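Local structure of endoglucanase (1WC2) at residues A[15-20]-A[148-153]; A[27-32]-A[99-104]. The protein hydrolyses internal beta-1,4-glucosidic bonds in cellulose and related beta-glucans as a family 45 endoglucanase, and also has expansin activity. All blocks are in the same frame, centred on the assembly; numbering follows the deposited sequence. Where two conformers were deposited one is given.

Interaction 1 of 2, residues A[15-20]-A[148-153]; sequences SCASTT and PETTWE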
loop_
_atom_site.group_PDB
_atom_site.type_symbol
_atom_site.label_atom_id
_atom_site.label_comp_id
_atom_site.label_asym_id
_atom_site.label_seq_id
_atom_site.Cartn_x
_atom_site.Cartn_y
_atom_site.Cartn_z
ATOM N N SER A 15 -13.391 0.923 -6.904
ATOM C CA SER A 15 -13.052 1.301 -5.535
ATOM C C SER A 15 -11.775 2.144 -5.469
ATOM O O SER A 15 -10.794 1.835 -6.144
ATOM C CB SER A 15 -12.882 0.054 -4.675
ATOM O OG SER A 15 -12.535 0.403 -3.349
ATOM N N CYS A 16 -11.793 3.187 -4.641
ATOM C CA CYS A 16 -10.621 4.026 -4.438
ATOM C C CYS A 16 -9.812 3.667 -3.184
ATOM O O CYS A 16 -10.343 3.130 -2.209
ATOM C CB CYS A 16 -11.037 5.499 -4.371
ATOM S SG CYS A 16 -11.861 6.052 -5.888
ATOM N N ALA A 17 -8.513 3.975 -3.243
ATOM C CA ALA A 17 -7.600 3.873 -2.103
ATOM C C ALA A 17 -6.861 5.186 -1.943
ATOM O O ALA A 17 -6.385 5.778 -2.929
ATOM C CB ALA A 17 -6.588 2.743 -2.311
ATOM N N SER A 18 -6.748 5.639 -0.700
ATOM C CA SER A 18 -5.840 6.734 -0.381
ATOM C C SER A 18 -4.424 6.185 -0.160
ATOM O O SER A 18 -4.221 4.986 0.089
ATOM C CB SER A 18 -6.341 7.519 0.844
ATOM O OG SER A 18 -6.704 6.682 1.938
ATOM N N THR A 19 -3.445 7.083 -0.287
ATOM C CA THR A 19 -2.037 6.755 -0.088
ATOM C C THR A 19 -1.309 7.809 0.742
ATOM O O THR A 19 -1.677 8.996 0.738
ATOM C CB THR A 19 -1.276 6.572 -1.420
ATOM O OG1 THR A 19 -1.174 7.826 -2.120
ATOM C CG2 THR A 19 -1.985 5.566 -2.342
ATOM N N THR A 20 -0.272 7.363 1.457
ATOM C CA THR A 20 0.708 8.253 2.081
ATOM C C THR A 20 2.128 7.751 1.875
ATOM O O THR A 20 2.446 6.632 2.273
ATOM C CB THR A 20 0.534 8.306 3.648
ATOM O OG1 THR A 20 -0.833 8.470 4.047
ATOM C CG2 THR A 20 1.331 9.483 4.264
ATOM N N PRO A 148 -1.068 10.466 -4.103
ATOM C CA PRO A 148 -2.198 10.520 -5.030
ATOM C C PRO A 148 -3.406 9.726 -4.530
ATOM O O PRO A 148 -3.258 8.710 -3.860
ATOM C CB PRO A 148 -1.637 9.851 -6.293
ATOM C CG PRO A 148 -0.590 8.934 -5.788
ATOM C CD PRO A 148 0.057 9.697 -4.677
ATOM N N GLU A 149 -4.591 10.203 -4.887
ATOM C CA GLU A 149 -5.816 9.398 -4.834
ATOM C C GLU A 149 -5.752 8.344 -5.953
ATOM O O GLU A 149 -5.351 8.669 -7.075
ATOM C CB GLU A 149 -7.027 10.310 -5.033
ATOM C CG GLU A 149 -8.391 9.652 -4.933
ATOM C CD GLU A 149 -9.507 10.630 -5.254
ATOM O OE1 GLU A 149 -9.463 11.226 -6.363
ATOM O OE2 GLU A 149 -10.421 10.801 -4.401
ATOM N N THR A 150 -6.168 7.107 -5.679
ATOM C CA THR A 150 -6.042 6.025 -6.655
ATOM C C THR A 150 -7.288 5.158 -6.722
ATOM O O THR A 150 -8.113 5.175 -5.806
ATOM C CB THR A 150 -4.846 5.097 -6.314
ATOM O OG1 THR A 150 -5.099 4.366 -5.099
ATOM C CG2 THR A 150 -3.532 5.883 -6.141
ATOM N N THR A 151 -7.392 4.375 -7.803
ATOM C CA THR A 151 -8.223 3.171 -7.814
ATOM C C THR A 151 -7.287 1.959 -7.773
ATOM O O THR A 151 -6.131 2.039 -8.194
ATOM C CB THR A 151 -9.170 3.114 -9.040
ATOM O OG1 THR A 151 -8.410 3.266 -10.247
ATOM C CG2 THR A 151 -10.174 4.268 -8.994
ATOM N N TRP A 152 -7.778 0.834 -7.253
ATOM C CA TRP A 152 -6.910 -0.295 -6.907
ATOM C C TRP A 152 -7.500 -1.633 -7.354
ATOM O O TRP A 152 -8.722 -1.809 -7.439
ATOM C CB TRP A 152 -6.618 -0.311 -5.402
ATOM C CG TRP A 152 -7.799 -0.636 -4.548
ATOM C CD1 TRP A 152 -8.748 0.227 -4.101
ATOM C CD2 TRP A 152 -8.119 -1.909 -3.985
ATOM N NE1 TRP A 152 -9.665 -0.434 -3.323
ATOM C CE2 TRP A 152 -9.292 -1.750 -3.221
ATOM C CE3 TRP A 152 -7.525 -3.177 -4.041
ATOM C CZ2 TRP A 152 -9.876 -2.810 -2.518
ATOM C CZ3 TRP A 152 -8.102 -4.226 -3.346
ATOM C CH2 TRP A 152 -9.263 -4.034 -2.596
ATOM N N GLU A 153 -6.617 -2.587 -7.612
ATOM C CA GLU A 153 -7.004 -3.941 -8.010
ATOM C C GLU A 153 -5.871 -4.908 -7.624
ATOM O O GLU A 153 -4.701 -4.508 -7.547
ATOM C CB GLU A 153 -7.271 -3.992 -9.518
ATOM C CG GLU A 153 -6.014 -3.718 -10.318
ATOM C CD GLU A 153 -6.232 -3.479 -11.804
ATOM O OE1 GLU A 153 -6.664 -4.431 -12.494
ATOM O OE2 GLU A 153 -5.938 -2.360 -12.285
HETATM O O HOH W 1 -4.566 9.702 -1.217
#

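Interaction 2 of 2, residues A[27-32]-A[99-104]; sequences KGACGC and ITNLCP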
loop_
_atom_site.group_PDB
_atom_site.type_symbol
_atom_site.label_atom_id
_atom_site.label_comp_id
_atom_site.label_asym_id
_atom_site.label_seq_id
_atom_site.Cartn_x
_atom_site.Cartn_y
_atom_site.Cartn_z
ATOM N N LYS A 27 12.029 -4.595 9.783
ATOM C CA LYS A 27 11.709 -5.799 9.006
ATOM C C LYS A 27 10.252 -5.809 8.536
ATOM O O LYS A 27 9.968 -6.107 7.366
ATOM C CB LYS A 27 12.018 -7.072 9.804
ATOM C CG LYS A 27 11.773 -8.344 9.011
ATOM C CD LYS A 27 12.520 -9.549 9.556
ATOM C CE LYS A 27 12.065 -9.929 10.953
ATOM N NZ LYS A 27 12.765 -11.164 11.449
ATOM N N GLY A 28 9.337 -5.482 9.441
ATOM C CA GLY A 28 7.925 -5.380 9.119
ATOM C C GLY A 28 7.110 -6.649 9.346
ATOM O O GLY A 28 7.638 -7.737 9.604
ATOM N N ALA A 29 5.793 -6.486 9.238
ATOM C CA ALA A 29 4.823 -7.450 9.755
ATOM C C ALA A 29 4.609 -8.681 8.877
ATOM O O ALA A 29 3.830 -9.560 9.243
ATOM C CB ALA A 29 3.487 -6.749 10.011
ATOM N N CYS A 30 5.294 -8.752 7.726
ATOM C CA CYS A 30 5.285 -9.954 6.876
ATOM C C CYS A 30 6.593 -10.751 6.956
ATOM O O CYS A 30 6.756 -11.749 6.247
ATOM C CB CYS A 30 4.952 -9.583 5.422
ATOM S SG CYS A 30 3.333 -8.760 5.270
ATOM N N GLY A 31 7.513 -10.349 7.831
ATOM C CA GLY A 31 8.753 -11.087 8.013
ATOM C C GLY A 31 9.723 -11.006 6.844
ATOM O O GLY A 31 10.514 -11.943 6.643
ATOM N N CYS A 32 9.703 -9.893 6.105
ATOM C CA CYS A 32 10.566 -9.731 4.922
ATOM C C CYS A 32 11.956 -9.199 5.280
ATOM O O CYS A 32 12.375 -8.106 4.886
ATOM C CB CYS A 32 9.881 -8.889 3.839
ATOM S SG CYS A 32 8.393 -9.679 3.139
ATOM N N ILE A 99 2.346 -5.774 -0.734
ATOM C CA ILE A 99 2.118 -5.559 0.694
ATOM C C ILE A 99 3.182 -6.339 1.482
ATOM O O ILE A 99 3.232 -7.572 1.422
ATOM C CB ILE A 99 0.690 -5.992 1.108
ATOM C CG1 ILE A 99 -0.356 -5.090 0.432
ATOM C CG2 ILE A 99 0.539 -5.975 2.626
ATOM C CD1 ILE A 99 -1.796 -5.598 0.546
ATOM N N THR A 100 4.037 -5.610 2.201
ATOM C CA THR A 100 5.060 -6.218 3.049
ATOM C C THR A 100 4.912 -5.835 4.516
ATOM O O THR A 100 5.687 -6.309 5.346
ATOM C CB THR A 100 6.487 -5.828 2.586
ATOM O OG1 THR A 100 6.621 -4.396 2.657
ATOM C CG2 THR A 100 6.761 -6.290 1.149
ATOM N N ASN A 101 3.952 -4.979 4.858
ATOM C CA ASN A 101 3.861 -4.474 6.219
ATOM C C ASN A 101 2.421 -4.063 6.526
ATOM O O ASN A 101 1.547 -4.060 5.646
ATOM C CB ASN A 101 4.875 -3.310 6.385
ATOM C CG ASN A 101 5.302 -3.039 7.841
ATOM O OD1 ASN A 101 4.892 -3.706 8.780
ATOM N ND2 ASN A 101 6.179 -2.063 8.010
ATOM N N LEU A 102 2.201 -3.751 7.800
ATOM C CA LEU A 102 0.925 -3.312 8.355
ATOM C C LEU A 102 0.959 -1.807 8.649
ATOM O O LEU A 102 1.949 -1.307 9.196
ATOM C CB LEU A 102 0.695 -4.068 9.672
ATOM C CG LEU A 102 -0.373 -3.518 10.620
ATOM C CD1 LEU A 102 -1.764 -3.607 10.019
ATOM C CD2 LEU A 102 -0.325 -4.232 11.952
ATOM N N CYS A 103 -0.119 -1.096 8.300
ATOM C CA CYS A 103 -0.403 0.256 8.798
ATOM C C CYS A 103 -1.442 0.117 9.911
ATOM O O CYS A 103 -2.639 -0.067 9.628
ATOM C CB CYS A 103 -0.943 1.172 7.686
ATOM S SG CYS A 103 -1.450 2.840 8.213
ATOM N N PRO A 104 -1.006 0.144 11.180
ATOM C CA PRO A 104 -1.926 -0.179 12.279
ATOM C C PRO A 104 -2.927 0.923 12.567
ATOM O O PRO A 104 -2.619 2.083 12.362
ATOM C CB PRO A 104 -0.990 -0.437 13.479
ATOM C CG PRO A 104 0.261 0.298 13.175
ATOM C CD PRO A 104 0.363 0.401 11.670
HETATM O O HOH W 2 7.901 -7.562 6.308
#

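Interaction 1 of 2, residues A[15-20]-A[148-153]
W152 lies against S15, C16 and A17 on the neighbouring antiparallel strand. Its CB carries CG between the backbone N and the carbonyl carbon (chi1 69°), and this torsion turns the indole toward 15-20. W152 CG stays 4.2 Å from S15 O. W152 CD1 comes closer to that oxygen; it also has C16 C at the ring edge and A17 CB at 3.8 Å. Beyond CD1, W152 NE1 donates to S15 OG over 3.0 Å. The bond is bent, and OG sits 28° out of the indole plane. S15 OG is also hydrogen-bonded to E128, so the hydroxyl joins the indole to a carboxylate. L129 and L75 pack on the W152 side chain, while Y56 meets its ring nearly perpendicularly. An alanine in place of W152 would probably open a gap beside A17 and cost S15 OG its indole partner.

The strands pair through A17 and T150. A17 N donates to T150 O, and T150 N returns a bond to A17 O. A17 O is gripped twice, because T150 OG1 also donates to it at 2.9 Å. C16 and T151 form the next, non-hydrogen-bonded pair, where C16 CA lies only 3.1 Å from T150 O. Further along, T19 OG1 donates to P148 O at 2.9 Å. A water accepts from T19 N and lies next to the same carbonyl. The methyls T19 CG2 and T150 CG2 meet at 4.1 Å, their side chains crossing at about a right angle.

Strand 129-134 flanks 14-22, and strand 72-78 flanks 148-155. The contact is a buried antiparallel pairing within the curled sheet of the double-psi beta-barrel, the fold of family 45 endoglucanases.

Interaction 2 of 2, residues A[27-32]-A[99-104]
N101 holds CG anti to its backbone N (chi1 -157°), and a chi2 of 1° sets the amide so that OD1 reaches the turn at A29. A29 N donates to N101 OD1 at 3.0 Å. L102 N donates to N101 OD1 at 2.9 Å, from the opposite face of the amide plane. Two backbone N-H groups thus hold OD1 from either face, well out of the amide plane, and probably limit its rotation. G28 CA packs 3.5 Å from N101 OD1. A CB at G28 would sit tightly against N101 CG and would also press on K27 O.

The 28-31 segment is a type I turn, closed by a bond from G31 N to G28 O. C30 CB rests 3.4 Å from T100 O, to which C30 N makes a weak bond. A water sits in the bend of the loop. It donates to K27 O and T100 O, and accepts from C30 N and C32 N. A29 CB meets L102 CB at 3.9 Å, and F57 packs on A29 and C30.

Disulfides C30-C69 and C32-C176 tie the loop to other parts of the chain. The N101 side chain is about 4 Å from that of D24, the nucleophile assigned by similarity. This is a disulfide-braced loop docked where the chain turns a corner between strands 94-100 and 102-103, beside the probable active site of the family 45 barrel.

From the N terminus, the chain passes the short strand 10-11 and enters strand 14-22, which holds residues 15-20. It then enters the loop with 27-32. Strand 49-53 follows, then 72-78, before the chain reaches 99-104, where interaction 2 closes a loop of 66 intervening residues. The chain continues through strand 129-134 to 148-153, where interaction 1 closes the longer loop of 127. Interaction 2 is therefore nested inside interaction 1. Their centres lie about 19 Å apart, on opposite sides of the chain's centre, and they do not touch. Both reach the same curled sheet: interaction 1 pairs two of its strands, whereas interaction 2 fastens a connecting loop to it.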